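Local structure of tyrosine aminotransferase (Leishmania infantum, 4IX8) at residues S119-R124 against R330-C335; E184-Y189 against A204-S209; A230-I235 against T263-F268; L377-S382 against G415-T420. The protein probably catalyses the pyridoxal phosphate-dependent transfer of the amino group from tyrosine to 2-oxoglutarate, as expected of its aminotransferase family. All coordinates share one frame; numbering follows the deposited sequence.

Contact 1: residues S119-R124 against R330-C335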
loop_
_atom_site.group_PDB
_atom_site.type_symbol
_atom_site.label_atom_id
_atom_site.label_comp_id
_atom_site.label_asym_id
_atom_site.label_seq_id
_atom_site.Cartn_x
_atom_site.Cartn_y
_atom_site.Cartn_z
ATOM N N SER A 119 15.749 2.804 -13.590
ATOM C CA SER A 119 16.103 3.840 -14.539
ATOM C C SER A 119 16.864 3.227 -15.713
ATOM O O SER A 119 16.603 3.548 -16.873
ATOM C CB SER A 119 16.967 4.905 -13.873
ATOM O OG SER A 119 17.369 5.858 -14.835
ATOM N N THR A 120 17.801 2.339 -15.399
ATOM C CA THR A 120 18.607 1.670 -16.422
ATOM C C THR A 120 17.740 0.762 -17.277
ATOM O O THR A 120 17.903 0.698 -18.497
ATOM C CB THR A 120 19.710 0.827 -15.804
ATOM O OG1 THR A 120 20.566 1.671 -15.023
ATOM C CG2 THR A 120 20.509 0.103 -16.884
ATOM N N TYR A 121 16.817 0.061 -16.621
ATOM C CA TYR A 121 15.897 -0.855 -17.311
ATOM C C TYR A 121 15.001 -0.152 -18.316
ATOM O O TYR A 121 14.868 -0.610 -19.437
ATOM C CB TYR A 121 15.044 -1.600 -16.277
ATOM C CG TYR A 121 13.819 -2.328 -16.803
ATOM C CD1 TYR A 121 13.897 -3.610 -17.349
ATOM C CD2 TYR A 121 12.568 -1.774 -16.652
ATOM C CE1 TYR A 121 12.726 -4.284 -17.807
ATOM C CE2 TYR A 121 11.432 -2.421 -17.077
ATOM C CZ TYR A 121 11.501 -3.652 -17.661
ATOM O OH TYR A 121 10.321 -4.227 -18.065
ATOM N N TRP A 122 14.456 1.001 -17.947
ATOM C CA TRP A 122 13.481 1.674 -18.806
ATOM C C TRP A 122 14.162 2.287 -20.022
ATOM O O TRP A 122 13.502 2.598 -21.013
ATOM C CB TRP A 122 12.697 2.762 -18.052
ATOM C CG TRP A 122 11.311 2.822 -18.624
ATOM C CD1 TRP A 122 10.871 3.616 -19.649
ATOM C CD2 TRP A 122 10.194 1.991 -18.257
ATOM N NE1 TRP A 122 9.545 3.346 -19.921
ATOM C CE2 TRP A 122 9.120 2.336 -19.097
ATOM C CE3 TRP A 122 10.004 0.994 -17.298
ATOM C CZ2 TRP A 122 7.883 1.730 -18.997
ATOM C CZ3 TRP A 122 8.771 0.385 -17.212
ATOM C CH2 TRP A 122 7.732 0.753 -18.048
ATOM N N ARG A 123 15.487 2.388 -19.968
ATOM C CA ARG A 123 16.269 2.934 -21.068
ATOM C C ARG A 123 16.159 2.105 -22.323
ATOM O O ARG A 123 16.320 2.628 -23.415
ATOM C CB ARG A 123 17.733 3.061 -20.663
ATOM C CG ARG A 123 17.890 3.954 -19.453
ATOM C CD ARG A 123 19.104 4.828 -19.511
ATOM N NE ARG A 123 19.069 5.890 -18.505
ATOM C CZ ARG A 123 20.087 6.718 -18.301
ATOM N NH1 ARG A 123 21.215 6.590 -19.027
ATOM N NH2 ARG A 123 19.984 7.675 -17.380
ATOM N N ARG A 124 15.857 0.821 -22.166
ATOM C CA ARG A 124 15.767 -0.074 -23.307
ATOM C C ARG A 124 14.552 0.249 -24.156
ATOM O O ARG A 124 14.454 -0.191 -25.293
ATOM C CB ARG A 124 15.711 -1.527 -22.833
ATOM C CG ARG A 124 14.361 -1.926 -22.164
ATOM C CD ARG A 124 14.442 -3.233 -21.337
ATOM N NE ARG A 124 15.749 -3.384 -20.677
ATOM C CZ ARG A 124 16.198 -4.498 -20.099
ATOM N NH1 ARG A 124 15.483 -5.615 -20.114
ATOM N NH2 ARG A 124 17.399 -4.509 -19.548
ATOM N N ARG A 330 18.618 -6.905 -7.963
ATOM C CA ARG A 330 19.671 -7.866 -8.362
ATOM C C ARG A 330 19.354 -8.542 -9.691
ATOM O O ARG A 330 20.270 -8.982 -10.373
ATOM C CB ARG A 330 19.859 -8.943 -7.292
ATOM C CG ARG A 330 20.661 -8.479 -6.114
ATOM C CD ARG A 330 20.756 -9.534 -5.015
ATOM N NE ARG A 330 21.278 -8.949 -3.788
ATOM C CZ ARG A 330 21.660 -9.615 -2.702
ATOM N NH1 ARG A 330 21.630 -10.938 -2.656
ATOM N NH2 ARG A 330 22.083 -8.936 -1.646
ATOM N N THR A 331 18.076 -8.593 -10.073
ATOM C CA THR A 331 17.667 -9.455 -11.178
ATOM C C THR A 331 16.923 -8.769 -12.349
ATOM O O THR A 331 16.872 -9.314 -13.454
ATOM C CB THR A 331 16.770 -10.597 -10.645
ATOM O OG1 THR A 331 15.616 -10.052 -9.994
ATOM C CG2 THR A 331 17.569 -11.506 -9.664
ATOM N N LEU A 332 16.415 -7.567 -12.137
ATOM C CA LEU A 332 15.591 -6.908 -13.152
ATOM C C LEU A 332 16.308 -6.797 -14.495
ATOM O O LEU A 332 15.695 -6.851 -15.545
ATOM C CB LEU A 332 15.189 -5.511 -12.664
ATOM C CG LEU A 332 14.276 -4.748 -13.618
ATOM C CD1 LEU A 332 12.910 -5.397 -13.731
ATOM C CD2 LEU A 332 14.136 -3.305 -13.122
ATOM N N LEU A 333 17.605 -6.572 -14.436
ATOM C CA LEU A 333 18.433 -6.425 -15.625
ATOM C C LEU A 333 18.960 -7.760 -16.125
ATOM O O LEU A 333 19.621 -7.804 -17.134
ATOM C CB LEU A 333 19.619 -5.504 -15.329
ATOM C CG LEU A 333 19.319 -4.068 -14.898
ATOM C CD1 LEU A 333 20.631 -3.393 -14.523
ATOM C CD2 LEU A 333 18.623 -3.290 -15.997
ATOM N N LYS A 334 18.773 -8.824 -15.358
ATOM C CA LYS A 334 19.371 -10.118 -15.693
ATOM C C LYS A 334 18.346 -11.117 -16.229
ATOM O O LYS A 334 18.697 -12.156 -16.724
ATOM C CB LYS A 334 20.066 -10.710 -14.467
ATOM C CG LYS A 334 21.309 -9.964 -14.009
ATOM C CD LYS A 334 22.097 -10.855 -13.026
ATOM C CE LYS A 334 23.335 -10.173 -12.476
ATOM N NZ LYS A 334 24.074 -11.027 -11.472
ATOM N N CYS A 335 17.074 -10.772 -16.171
ATOM C CA CYS A 335 16.029 -11.684 -16.589
ATOM C C CYS A 335 16.084 -11.851 -18.075
ATOM O O CYS A 335 16.116 -10.858 -18.809
ATOM C CB CYS A 335 14.674 -11.166 -16.171
ATOM S SG CYS A 335 14.357 -11.560 -14.453
HETATM O O HOH W 1 16.208 -7.897 -17.845
#

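Contact 2: residues E184-Y189 against A204-S209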
loop_
_atom_site.group_PDB
_atom_site.type_symbol
_atom_site.label_atom_id
_atom_site.label_comp_id
_atom_site.label_asym_id
_atom_site.label_seq_id
_atom_site.Cartn_x
_atom_site.Cartn_y
_atom_site.Cartn_z
ATOM N N GLU A 184 -12.592 14.467 -9.926
ATOM C CA GLU A 184 -13.492 13.951 -10.941
ATOM C C GLU A 184 -12.706 13.169 -11.985
ATOM O O GLU A 184 -11.755 13.707 -12.573
ATOM C CB GLU A 184 -14.266 15.054 -11.654
ATOM C CG GLU A 184 -15.195 14.523 -12.736
ATOM C CD GLU A 184 -15.813 15.632 -13.592
ATOM O OE1 GLU A 184 -15.874 16.825 -13.164
ATOM O OE2 GLU A 184 -16.213 15.324 -14.744
ATOM N N CYS A 185 -13.141 11.924 -12.211
ATOM C CA CYS A 185 -12.687 11.052 -13.318
ATOM C C CYS A 185 -13.532 11.338 -14.533
ATOM O O CYS A 185 -14.703 10.983 -14.609
ATOM C CB CYS A 185 -12.796 9.584 -12.931
ATOM S SG CYS A 185 -12.107 8.416 -14.148
ATOM N N ARG A 186 -12.967 12.100 -15.447
ATOM C CA ARG A 186 -13.696 12.565 -16.611
ATOM C C ARG A 186 -13.262 11.706 -17.783
ATOM O O ARG A 186 -12.116 11.774 -18.242
ATOM C CB ARG A 186 -13.455 14.052 -16.887
ATOM C CG ARG A 186 -14.310 14.609 -18.017
ATOM C CD ARG A 186 -14.252 16.161 -18.047
ATOM N NE ARG A 186 -14.777 16.791 -16.826
ATOM C CZ ARG A 186 -14.756 18.107 -16.573
ATOM N NH1 ARG A 186 -14.211 18.963 -17.420
ATOM N NH2 ARG A 186 -15.253 18.564 -15.436
ATOM N N TYR A 187 -14.176 10.852 -18.204
ATOM C CA TYR A 187 -13.902 9.860 -19.212
ATOM C C TYR A 187 -13.825 10.423 -20.586
ATOM O O TYR A 187 -14.735 11.157 -20.996
ATOM C CB TYR A 187 -14.991 8.803 -19.191
ATOM C CG TYR A 187 -14.885 7.809 -18.063
ATOM C CD1 TYR A 187 -13.687 7.189 -17.757
ATOM C CD2 TYR A 187 -15.996 7.462 -17.335
ATOM C CE1 TYR A 187 -13.620 6.236 -16.733
ATOM C CE2 TYR A 187 -15.931 6.537 -16.320
ATOM C CZ TYR A 187 -14.761 5.921 -16.024
ATOM O OH TYR A 187 -14.766 4.988 -15.013
ATOM N N TYR A 188 -12.777 10.061 -21.322
ATOM C CA TYR A 188 -12.828 10.149 -22.796
ATOM C C TYR A 188 -12.946 8.685 -23.299
ATOM O O TYR A 188 -12.503 7.763 -22.606
ATOM C CB TYR A 188 -11.606 10.887 -23.369
ATOM C CG TYR A 188 -10.336 10.172 -23.084
ATOM C CD1 TYR A 188 -9.915 9.138 -23.900
ATOM C CD2 TYR A 188 -9.581 10.469 -21.966
ATOM C CE1 TYR A 188 -8.767 8.443 -23.633
ATOM C CE2 TYR A 188 -8.420 9.770 -21.688
ATOM C CZ TYR A 188 -8.024 8.766 -22.539
ATOM O OH TYR A 188 -6.889 8.049 -22.305
ATOM N N TYR A 189 -13.534 8.451 -24.470
ATOM C CA TYR A 189 -13.891 7.081 -24.855
ATOM C C TYR A 189 -12.887 6.517 -25.851
ATOM O O TYR A 189 -12.272 7.238 -26.641
ATOM C CB TYR A 189 -15.369 7.034 -25.368
ATOM C CG TYR A 189 -16.285 7.259 -24.167
ATOM C CD1 TYR A 189 -16.544 6.229 -23.267
ATOM C CD2 TYR A 189 -16.788 8.525 -23.859
ATOM C CE1 TYR A 189 -17.316 6.439 -22.095
ATOM C CE2 TYR A 189 -17.570 8.752 -22.686
ATOM C CZ TYR A 189 -17.834 7.698 -21.813
ATOM O OH TYR A 189 -18.605 7.869 -20.655
ATOM N N ALA A 204 -10.816 16.923 -26.404
ATOM C CA ALA A 204 -10.492 18.340 -26.395
ATOM C C ALA A 204 -11.590 19.189 -25.748
ATOM O O ALA A 204 -11.290 20.131 -25.033
ATOM C CB ALA A 204 -10.235 18.817 -27.807
ATOM N N GLY A 205 -12.851 18.810 -25.934
ATOM C CA GLY A 205 -13.983 19.578 -25.430
ATOM C C GLY A 205 -14.192 19.365 -23.940
ATOM O O GLY A 205 -15.038 20.004 -23.318
ATOM N N MET A 206 -13.453 18.434 -23.365
ATOM C CA MET A 206 -13.619 18.124 -21.953
ATOM C C MET A 206 -12.619 18.849 -21.050
ATOM O O MET A 206 -12.681 18.710 -19.820
ATOM C CB MET A 206 -13.468 16.639 -21.727
ATOM C CG MET A 206 -14.557 15.843 -22.371
ATOM S SD MET A 206 -14.121 14.122 -22.085
ATOM C CE MET A 206 -15.379 13.348 -23.145
ATOM N N VAL A 207 -11.639 19.508 -21.657
ATOM C CA VAL A 207 -10.579 20.175 -20.902
ATOM C C VAL A 207 -11.062 21.525 -20.391
ATOM O O VAL A 207 -11.596 22.325 -21.147
ATOM C CB VAL A 207 -9.320 20.379 -21.754
ATOM C CG1 VAL A 207 -8.228 21.081 -20.951
ATOM C CG2 VAL A 207 -8.803 19.036 -22.264
ATOM N N ASP A 208 -10.917 21.760 -19.092
ATOM C CA ASP A 208 -11.184 23.101 -18.584
ATOM C C ASP A 208 -10.099 23.508 -17.589
ATOM O O ASP A 208 -9.089 22.802 -17.435
ATOM C CB ASP A 208 -12.588 23.182 -17.985
ATOM C CG ASP A 208 -12.798 22.236 -16.839
ATOM O OD1 ASP A 208 -11.851 22.008 -16.029
ATOM O OD2 ASP A 208 -13.949 21.781 -16.689
ATOM N N SER A 209 -10.319 24.624 -16.902
ATOM C CA SER A 209 -9.325 25.213 -16.016
ATOM C C SER A 209 -8.995 24.317 -14.852
ATOM O O SER A 209 -7.940 24.465 -14.235
ATOM C CB SER A 209 -9.826 26.592 -15.504
ATOM O OG SER A 209 -11.096 26.482 -14.867
HETATM O O HOH W 2 -14.801 21.183 -14.335
#

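Contact 3: residues A230-I235 against T263-F268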
loop_
_atom_site.group_PDB
_atom_site.type_symbol
_atom_site.label_atom_id
_atom_site.label_comp_id
_atom_site.label_asym_id
_atom_site.label_seq_id
_atom_site.Cartn_x
_atom_site.Cartn_y
_atom_site.Cartn_z
ATOM N N ALA A 230 2.301 6.318 -33.789
ATOM C CA ALA A 230 1.673 7.541 -34.285
ATOM C C ALA A 230 0.575 8.014 -33.343
ATOM O O ALA A 230 0.383 9.216 -33.142
ATOM C CB ALA A 230 1.120 7.331 -35.706
ATOM N N HIS A 231 -0.164 7.085 -32.764
ATOM C CA HIS A 231 -1.214 7.478 -31.831
ATOM C C HIS A 231 -0.598 8.022 -30.531
ATOM O O HIS A 231 -1.112 8.981 -29.949
ATOM C CB HIS A 231 -2.129 6.300 -31.537
ATOM C CG HIS A 231 -3.334 6.635 -30.710
ATOM N ND1 HIS A 231 -4.244 7.622 -31.047
ATOM C CD2 HIS A 231 -3.784 6.088 -29.556
ATOM C CE1 HIS A 231 -5.206 7.660 -30.138
ATOM N NE2 HIS A 231 -4.936 6.755 -29.211
ATOM N N VAL A 232 0.500 7.418 -30.066
ATOM C CA VAL A 232 1.131 7.903 -28.842
ATOM C C VAL A 232 1.699 9.315 -29.100
ATOM O O VAL A 232 1.539 10.227 -28.278
ATOM C CB VAL A 232 2.227 6.948 -28.359
ATOM C CG1 VAL A 232 2.939 7.527 -27.140
ATOM C CG2 VAL A 232 1.622 5.572 -27.994
ATOM N N SER A 233 2.232 9.527 -30.299
ATOM C CA SER A 233 2.729 10.835 -30.704
ATOM C C SER A 233 1.613 11.862 -30.647
ATOM O O SER A 233 1.784 12.966 -30.096
ATOM C CB SER A 233 3.280 10.746 -32.116
ATOM O OG SER A 233 3.941 11.922 -32.487
ATOM N N ASP A 234 0.440 11.461 -31.118
ATOM C CA ASP A 234 -0.708 12.354 -31.141
ATOM C C ASP A 234 -1.197 12.668 -29.722
ATOM O O ASP A 234 -1.585 13.799 -29.432
ATOM C CB ASP A 234 -1.860 11.748 -31.944
ATOM C CG ASP A 234 -1.635 11.809 -33.429
ATOM O OD1 ASP A 234 -0.736 12.559 -33.887
ATOM O OD2 ASP A 234 -2.383 11.102 -34.133
ATOM N N ILE A 235 -1.187 11.664 -28.850
ATOM C CA ILE A 235 -1.562 11.867 -27.458
ATOM C C ILE A 235 -0.651 12.913 -26.803
ATOM O O ILE A 235 -1.122 13.850 -26.165
ATOM C CB ILE A 235 -1.487 10.568 -26.704
ATOM C CG1 ILE A 235 -2.626 9.652 -27.154
ATOM C CG2 ILE A 235 -1.580 10.798 -25.227
ATOM C CD1 ILE A 235 -2.401 8.185 -26.775
ATOM N N THR A 263 5.522 1.082 -27.707
ATOM C CA THR A 263 5.968 2.478 -27.730
ATOM C C THR A 263 5.704 3.129 -26.380
ATOM O O THR A 263 4.562 3.481 -26.060
ATOM C CB THR A 263 5.233 3.304 -28.837
ATOM O OG1 THR A 263 5.399 2.691 -30.129
ATOM C CG2 THR A 263 5.789 4.694 -28.919
ATOM N N SER A 264 6.771 3.359 -25.612
ATOM C CA SER A 264 6.657 4.032 -24.316
ATOM C C SER A 264 6.597 5.545 -24.510
ATOM O O SER A 264 7.194 6.065 -25.436
ATOM C CB SER A 264 7.853 3.659 -23.424
ATOM O OG SER A 264 7.852 4.386 -22.184
ATOM N N VAL A 265 5.871 6.259 -23.656
ATOM C CA VAL A 265 5.814 7.717 -23.783
ATOM C C VAL A 265 7.191 8.289 -23.526
ATOM O O VAL A 265 7.463 9.458 -23.813
ATOM C CB VAL A 265 4.751 8.368 -22.839
ATOM C CG1 VAL A 265 3.378 7.882 -23.203
ATOM C CG2 VAL A 265 5.048 8.093 -21.383
ATOM N N ALA A 266 8.078 7.461 -22.994
ATOM C CA ALA A 266 9.473 7.835 -22.807
ATOM C C ALA A 266 10.245 8.023 -24.118
ATOM O O ALA A 266 11.251 8.760 -24.141
ATOM C CB ALA A 266 10.171 6.790 -21.985
ATOM N N ASP A 267 9.818 7.335 -25.181
ATOM C CA ASP A 267 10.611 7.254 -26.426
ATOM C C ASP A 267 10.323 8.391 -27.393
ATOM O O ASP A 267 10.132 8.169 -28.585
ATOM C CB ASP A 267 10.325 5.919 -27.130
ATOM C CG ASP A 267 11.306 5.606 -28.230
ATOM O OD1 ASP A 267 12.457 6.075 -28.146
ATOM O OD2 ASP A 267 10.906 4.901 -29.190
ATOM N N PHE A 268 10.347 9.617 -26.884
ATOM C CA PHE A 268 10.016 10.791 -27.683
ATOM C C PHE A 268 10.849 11.966 -27.274
ATOM O O PHE A 268 11.295 12.070 -26.136
ATOM C CB PHE A 268 8.543 11.163 -27.531
ATOM C CG PHE A 268 7.604 10.210 -28.213
ATOM C CD1 PHE A 268 7.217 10.426 -29.537
ATOM C CD2 PHE A 268 7.108 9.099 -27.543
ATOM C CE1 PHE A 268 6.352 9.550 -30.182
ATOM C CE2 PHE A 268 6.234 8.219 -28.174
ATOM C CZ PHE A 268 5.862 8.443 -29.501
#

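Contact 4: residues L377-S382 against G415-T420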
loop_
_atom_site.group_PDB
_atom_site.type_symbol
_atom_site.label_atom_id
_atom_site.label_comp_id
_atom_site.label_asym_id
_atom_site.label_seq_id
_atom_site.Cartn_x
_atom_site.Cartn_y
_atom_site.Cartn_z
ATOM N N LEU A 377 -15.175 -8.287 -25.303
ATOM C CA LEU A 377 -16.164 -8.883 -26.189
ATOM C C LEU A 377 -17.278 -7.889 -26.342
ATOM O O LEU A 377 -17.853 -7.473 -25.344
ATOM C CB LEU A 377 -16.700 -10.174 -25.612
ATOM C CG LEU A 377 -15.585 -11.131 -25.212
ATOM C CD1 LEU A 377 -16.218 -12.341 -24.557
ATOM C CD2 LEU A 377 -14.724 -11.545 -26.459
ATOM N N LYS A 378 -17.577 -7.502 -27.575
ATOM C CA LYS A 378 -18.636 -6.536 -27.795
ATOM C C LYS A 378 -19.943 -7.244 -28.075
ATOM O O LYS A 378 -19.987 -8.152 -28.907
ATOM C CB LYS A 378 -18.291 -5.614 -28.938
ATOM C CG LYS A 378 -19.336 -4.571 -29.161
ATOM C CD LYS A 378 -18.847 -3.590 -30.224
ATOM C CE LYS A 378 -20.002 -2.804 -30.864
ATOM N NZ LYS A 378 -20.910 -2.243 -29.816
ATOM N N LEU A 379 -21.004 -6.837 -27.382
ATOM C CA LEU A 379 -22.301 -7.494 -27.527
ATOM C C LEU A 379 -23.230 -6.814 -28.501
ATOM O O LEU A 379 -23.526 -5.636 -28.335
ATOM C CB LEU A 379 -23.000 -7.572 -26.177
ATOM C CG LEU A 379 -22.210 -8.301 -25.088
ATOM C CD1 LEU A 379 -23.001 -8.227 -23.804
ATOM C CD2 LEU A 379 -21.963 -9.751 -25.535
ATOM N N ASN A 380 -23.699 -7.541 -29.520
ATOM C CA ASN A 380 -24.812 -7.035 -30.326
ATOM C C ASN A 380 -26.120 -7.411 -29.640
ATOM O O ASN A 380 -26.623 -8.523 -29.794
ATOM C CB ASN A 380 -24.788 -7.583 -31.757
ATOM C CG ASN A 380 -25.667 -6.759 -32.718
ATOM O OD1 ASN A 380 -26.626 -6.099 -32.295
ATOM N ND2 ASN A 380 -25.318 -6.775 -34.005
ATOM N N LEU A 381 -26.673 -6.471 -28.893
ATOM C CA LEU A 381 -27.823 -6.718 -28.034
ATOM C C LEU A 381 -29.085 -6.984 -28.820
ATOM O O LEU A 381 -30.038 -7.589 -28.314
ATOM C CB LEU A 381 -28.023 -5.518 -27.125
ATOM C CG LEU A 381 -26.773 -5.269 -26.294
ATOM C CD1 LEU A 381 -26.757 -3.837 -25.724
ATOM C CD2 LEU A 381 -26.719 -6.308 -25.194
ATOM N N SER A 382 -29.072 -6.532 -30.067
ATOM C CA SER A 382 -30.204 -6.728 -30.962
ATOM C C SER A 382 -30.287 -8.174 -31.445
ATOM O O SER A 382 -31.183 -8.505 -32.206
ATOM C CB SER A 382 -30.108 -5.789 -32.171
ATOM O OG SER A 382 -29.239 -6.317 -33.150
ATOM N N GLY A 415 -22.018 -2.592 -22.592
ATOM C CA GLY A 415 -22.196 -3.233 -23.872
ATOM C C GLY A 415 -21.062 -4.191 -24.201
ATOM O O GLY A 415 -21.036 -4.770 -25.310
ATOM N N PHE A 416 -20.184 -4.435 -23.223
ATOM C CA PHE A 416 -19.038 -5.315 -23.434
ATOM C C PHE A 416 -18.843 -6.296 -22.324
ATOM O O PHE A 416 -19.486 -6.198 -21.276
ATOM C CB PHE A 416 -17.754 -4.512 -23.567
ATOM C CG PHE A 416 -17.730 -3.594 -24.761
ATOM C CD1 PHE A 416 -18.391 -2.383 -24.735
ATOM C CD2 PHE A 416 -17.059 -3.959 -25.918
ATOM C CE1 PHE A 416 -18.403 -1.545 -25.841
ATOM C CE2 PHE A 416 -17.034 -3.113 -27.013
ATOM C CZ PHE A 416 -17.718 -1.897 -26.962
ATOM N N LEU A 417 -17.895 -7.206 -22.546
ATOM C CA LEU A 417 -17.493 -8.170 -21.533
ATOM C C LEU A 417 -15.982 -8.321 -21.523
ATOM O O LEU A 417 -15.366 -8.458 -22.586
ATOM C CB LEU A 417 -18.114 -9.529 -21.796
ATOM C CG LEU A 417 -19.635 -9.601 -21.848
ATOM C CD1 LEU A 417 -20.001 -10.944 -22.391
ATOM C CD2 LEU A 417 -20.220 -9.401 -20.456
ATOM N N ARG A 418 -15.391 -8.307 -20.332
ATOM C CA ARG A 418 -13.974 -8.560 -20.203
ATOM C C ARG A 418 -13.765 -10.026 -19.915
ATOM O O ARG A 418 -14.364 -10.559 -19.002
ATOM C CB ARG A 418 -13.301 -7.730 -19.074
ATOM C CG ARG A 418 -11.791 -7.675 -19.287
ATOM C CD ARG A 418 -11.018 -7.161 -18.128
ATOM N NE ARG A 418 -11.037 -8.075 -16.994
ATOM C CZ ARG A 418 -10.318 -7.884 -15.890
ATOM N NH1 ARG A 418 -9.532 -6.811 -15.759
ATOM N NH2 ARG A 418 -10.376 -8.767 -14.922
ATOM N N ALA A 419 -12.892 -10.653 -20.695
ATOM C CA ALA A 419 -12.531 -12.042 -20.505
ATOM C C ALA A 419 -11.025 -12.130 -20.482
ATOM O O ALA A 419 -10.310 -11.362 -21.151
ATOM C CB ALA A 419 -13.098 -12.905 -21.597
ATOM N N THR A 420 -10.552 -13.067 -19.686
ATOM C CA THR A 420 -9.141 -13.257 -19.455
ATOM C C THR A 420 -8.541 -14.237 -20.436
ATOM O O THR A 420 -9.123 -15.266 -20.728
ATOM C CB THR A 420 -8.935 -13.738 -18.016
ATOM O OG1 THR A 420 -9.064 -12.591 -17.142
ATOM C CG2 THR A 420 -7.589 -14.355 -17.828
#

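Contact 1: residues S119-R124 against R330-C335
With chi1 at 166° in Tyr121 and -178° in Leu332, both side chains swing away from their own backbone N and meet nearly perpendicular. Leu332 CD1 comes down over one face of the Tyr121 ring, 4.2 Å from the centroid and 13° off the normal: a CH-pi contact. The second methyl of Leu332, CD2, rests on the root of the ring at 3.7 Å from Tyr121 CB. Leu333 reaches into the same region from the next position, its CD2 lying 4.0 Å from both Tyr121 CB and Thr120 CG2. The bent chain of Arg124 lays a face of its guanidinium over Tyr121 CD1, and Arg124 NH2 touches Leu333 CD2 obliquely. A water finishes this rim: it accepts from Arg124 NH1 at 3.3 Å and donates to Leu332 O at 2.6 Å and to Cys335 O at 3.1 Å. The contact joins the last part of helix 112-122 to the turn that follows helix 322-331. Tyr121 OH is held by Glu254, while Thr120 OG1 bonds back to Gln116 O. With no direct hydrogen bond between the segments, cohesion rests on leucine methyls packed against the tyrosine and its neighbours, and the single water ties the arginine to two backbone carbonyls.

Contact 2: residues E184-Y189 against A204-S209
Arg186 and Met206 lie side by side, pointing opposite ways, aliphatic stem along aliphatic stem, with Arg186 CD 3.8 Å from Met206 CB. The arginine chain bends at chi3 (-62°), which turns the guanidinium so that its rim is lined with acceptors, all close to its plane. NH1 serves two of them: Met206 O at 2.9 Å, and Asp208 OD2, also at 2.9 Å and nearly straight at 172°. Asp208 lies athwart the arginine, the carboxylate plane standing 86° from the guanidinium plane, and NH1 meets OD2 from above the carboxylate plane. The strand here belongs to the mixed sheet of the large domain of fold type I aminotransferases, and the turn 204-207 lies on the connection that leads from strand 184-191 to strand 211-217, on the far side of strand 163-168. From two places back along the strand, Glu184 is gripped side-on: Arg186 NE bonds Glu184 OE2 at 2.9 Å and Arg186 NH2 bonds Glu184 OE1 at 2.9 Å. A water bridges Arg186 NH2 and Asp208 OD2, closing the salt-bridge network, while Asp208 OD1 is taken by His210 N and Asn163 ND2. Met206, extended beyond CG, runs in obliquely toward the strand until SD sits 3.2 Å and CE 3.1 Å from Tyr187 O. Tyr188 CB approaches that sulfur at 4.3 Å.

Contact 3: residues A230-I235 against T263-F268
Helix 229-242, the crossover helix of the beta-alpha-beta unit between the parallel strands 211-217 and 246-249, sets Val232 and Ser233 against Phe268 and the type I turn Ser264-Asp267. Val232 carries most of the contact. Its CG1, anti to the backbone N (chi1 176°), comes obliquely to the Phe268 ring, 3.5 Å from CE2 and 3.9 Å from CZ. The same methyl meets Val265 CG1 at 4.0 Å, so one branch is held between the turn and the aromatic ring that follows it. Val232 CG2 takes the other direction, towards Thr263, whose carbonyl O lies 4.1 Å away. The contact is apolar, without a hydrogen bond between the segments, and largely buried in the large domain. Polar anchoring of the loop comes from other residues: Asp267 forms salt bridges with Arg229 and Arg131, and Glu250 accepts from Val265 N. Arg229, just before the helical segment, also makes a cation-pi contact with Phe268, tying the ring to the start of the helix. One helical position beyond Val232, Ser233 supplies carbon rather than its hydroxyl as the closest point: its CB lies 3.8 Å from Phe268 CE1.

Contact 4: residues L377-S382 against G415-T420
Lys378 and Phe416 face each other as a non-hydrogen-bonded pair of two antiparallel strands in the small domain of the aminotransferase fold. Starting at its root, Lys378 CB sits 3.4 Å from Phe416 CE2, oblique to the ring. The next carbon, CG, anti to the backbone N, stays 3.5 Å from that same CE2. Lys378 CD follows at 3.7 Å from Phe416 CE2, with CZ only slightly farther, so three methylenes in a row accompany the outer part of the ring. CE then draws off, and the bend at chi4 (48°) brings NZ back to 4.3 Å from Phe416 CZ. Trp196 meets the Phe416 ring with its plane turned by about 60°. The neighbouring pair, Leu377 with Leu417, is hydrogen-bonded: Leu377 N reaches Leu417 O at 2.7 Å, nearly straight, and Leu417 N returns the bond to Leu377 O at 2.8 Å. Both leucines project to the sheet face opposite Lys378 and Phe416, where Phe393 of helix 390-401 packs on Leu417 and also on Leu379. Leu379 and Leu417 touch through their methyls, with Leu379 CD2 3.9 Å from Leu417 CD1. Gly415, just before strand 416-420, extends the pairing: its positive phi of 96° is well suited to a residue without a side chain, and its O accepts from Leu379 N at 2.9 Å.

Contacts 1 and 3 touch: Trp122 NE1 lies 3.0 Å from Ser264 OG, a probable hydrogen bond, and Trp122 CD1 packs on Ala266 CB at 4.0 Å. In sequence, contacts 2 and 3 both fall between the two segments of contact 1, and all three build the large domain. Contact 2 comes within about 6 Å of contact 3 and about 8 Å of contact 4, nearest atoms. Contact 4, in the small domain, is centred about 38 Å from the centre of contact 1, across the middle of the chain. The predicted pyridoxal phosphate lysine, Lys282, is absent from the model; contact 1 is placed near it only through the next residue, Tyr283, on which Leu332 packs.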